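Local atomic coordinates of methyltransferase (Thermus thermophilus, PDB entry 1WS6), a protein that probably transfers a methyl group from S-adenosylmethionine to a substrate not yet identified. Residues V12-P17 / R84-G89. Numbering follows the deposited sequence.
Sequences VALKVP and RRTGLG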
loop_
_atom_site.group_PDB
_atom_site.type_symbol
_atom_site.label_atom_id
_atom_site.label_comp_id
_atom_site.label_asym_id
_atom_site.label_seq_id
_atom_site.Cartn_x
_atom_site.Cartn_y
_atom_site.Cartn_z
ATOM N N VAL A 12 4.588 12.992 11.591
ATOM C CA VAL A 12 4.876 13.861 10.450
ATOM C C VAL A 12 3.716 13.998 9.459
ATOM O O VAL A 12 3.138 13.005 9.010
ATOM C CB VAL A 12 6.132 13.373 9.683
ATOM C CG1 VAL A 12 6.292 14.152 8.387
ATOM C CG2 VAL A 12 7.368 13.553 10.553
ATOM N N ALA A 13 3.392 15.242 9.116
ATOM C CA ALA A 13 2.306 15.531 8.185
ATOM C C ALA A 13 2.728 15.229 6.752
ATOM O O ALA A 13 3.858 15.500 6.351
ATOM C CB ALA A 13 1.888 16.993 8.303
ATOM N N LEU A 14 1.813 14.676 5.972
ATOM C CA LEU A 14 2.139 14.359 4.598
ATOM C C LEU A 14 1.371 15.258 3.656
ATOM O O LEU A 14 0.180 15.478 3.844
ATOM C CB LEU A 14 1.807 12.893 4.304
ATOM C CG LEU A 14 2.551 11.858 5.156
ATOM C CD1 LEU A 14 2.065 10.453 4.822
ATOM C CD2 LEU A 14 4.050 12.002 4.912
ATOM N N LYS A 15 2.057 15.794 2.653
ATOM C CA LYS A 15 1.397 16.642 1.675
ATOM C C LYS A 15 0.494 15.718 0.858
ATOM O O LYS A 15 0.964 14.725 0.302
ATOM C CB LYS A 15 2.421 17.306 0.746
ATOM C CG LYS A 15 3.402 18.267 1.413
ATOM C CD LYS A 15 4.317 18.911 0.358
ATOM C CE LYS A 15 5.306 19.937 0.944
ATOM N NZ LYS A 15 6.458 19.340 1.702
ATOM N N VAL A 16 -0.798 16.025 0.795
ATOM C CA VAL A 16 -1.730 15.197 0.029
ATOM C C VAL A 16 -2.668 16.033 -0.838
ATOM O O VAL A 16 -3.434 16.851 -0.334
ATOM C CB VAL A 16 -2.575 14.301 0.958
ATOM C CG1 VAL A 16 -1.667 13.386 1.754
ATOM C CG2 VAL A 16 -3.411 15.157 1.891
ATOM N N PRO A 17 -2.627 15.823 -2.161
ATOM C CA PRO A 17 -3.478 16.566 -3.097
ATOM C C PRO A 17 -4.963 16.443 -2.758
ATOM O O PRO A 17 -5.437 15.367 -2.393
ATOM C CB PRO A 17 -3.128 15.939 -4.446
ATOM C CG PRO A 17 -2.826 14.528 -4.085
ATOM C CD PRO A 17 -1.984 14.683 -2.835
ATOM N N ARG A 84 10.960 12.997 1.609
ATOM C CA ARG A 84 11.885 13.973 2.169
ATOM C C ARG A 84 11.437 14.441 3.550
ATOM O O ARG A 84 12.208 14.371 4.507
ATOM C CB ARG A 84 12.001 15.185 1.245
ATOM C CG ARG A 84 12.959 14.992 0.090
ATOM C CD ARG A 84 14.387 15.392 0.459
ATOM N NE ARG A 84 14.650 16.801 0.167
ATOM C CZ ARG A 84 15.849 17.376 0.233
ATOM N NH1 ARG A 84 16.913 16.665 0.589
ATOM N NH2 ARG A 84 15.987 18.662 -0.071
ATOM N N ARG A 85 10.199 14.917 3.658
ATOM C CA ARG A 85 9.686 15.394 4.939
ATOM C C ARG A 85 9.827 14.331 6.021
ATOM O O ARG A 85 10.198 14.635 7.150
ATOM C CB ARG A 85 8.211 15.783 4.837
ATOM C CG ARG A 85 7.889 16.878 3.843
ATOM C CD ARG A 85 6.372 17.140 3.746
ATOM N NE ARG A 85 5.860 18.038 4.787
ATOM C CZ ARG A 85 5.785 17.735 6.082
ATOM N NH1 ARG A 85 6.190 16.551 6.515
ATOM N NH2 ARG A 85 5.301 18.615 6.950
ATOM N N THR A 86 9.535 13.084 5.676
ATOM C CA THR A 86 9.610 12.010 6.648
ATOM C C THR A 86 11.037 11.523 6.860
ATOM O O THR A 86 11.343 10.881 7.864
ATOM C CB THR A 86 8.723 10.818 6.226
ATOM O OG1 THR A 86 9.303 10.156 5.097
ATOM C CG2 THR A 86 7.326 11.306 5.855
ATOM N N GLY A 87 11.913 11.845 5.917
ATOM C CA GLY A 87 13.293 11.425 6.043
ATOM C C GLY A 87 13.400 9.917 6.029
ATOM O O GLY A 87 14.330 9.337 6.572
ATOM N N LEU A 88 12.430 9.274 5.401
ATOM C CA LEU A 88 12.430 7.829 5.315
ATOM C C LEU A 88 13.090 7.370 4.023
ATOM O O LEU A 88 13.150 8.117 3.035
ATOM C CB LEU A 88 10.995 7.298 5.381
ATOM C CG LEU A 88 10.318 7.462 6.740
ATOM C CD1 LEU A 88 8.932 6.847 6.703
ATOM C CD2 LEU A 88 11.166 6.787 7.806
ATOM N N GLY A 89 13.604 6.146 4.050
ATOM C CA GLY A 89 14.229 5.577 2.878
ATOM C C GLY A 89 13.186 4.696 2.219
ATOM O O GLY A 89 12.711 3.732 2.812
#
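In Arg85 the chain bends at chi3 (83°), which turns NE out of the extended line, and chi4 (-69°) then sets CZ beside the Ala13 carbonyl; in Val12, CG1 stands anti to the backbone N (chi1 171°) and meets the guanidinium at its edge. Ala13 O lies over one face of that group, 3.0 Å from Arg85 CZ. It is offset toward Arg85 NH1, 2.6 Å from Ala13 O, and sits above the plane, so the N-H does not point at it and no hydrogen bond forms. Lys15 crosses the Arg85 chain, its CG 3.9 Å from Arg85 CD. Lys15 NZ, at the guanidinium edge, is 3.4 Å from Arg85 NE; two donors of like charge meet there, a pairing that a weak, long ion pair of Lys15 with Glu81 may ease. Thr86 CG2 touches Leu14 CD2 at 3.5 Å and Val12 CG1 at 3.9 Å, while its OG1 bonds back to the Asn82 and Val83 carbonyls. Asn82 OD1 also accepts the Lys15 N-H. The contact joins the small antiparallel pair, 2-3 with 13-14, to the C-terminal end of helix 73-86, where Gly87, at positive phi, is C-prime of a Schellman motif (Leu88 N to Val83 O; Gly87 N to Arg84 O, weak), on a Rossmann-like methyltransferase fold.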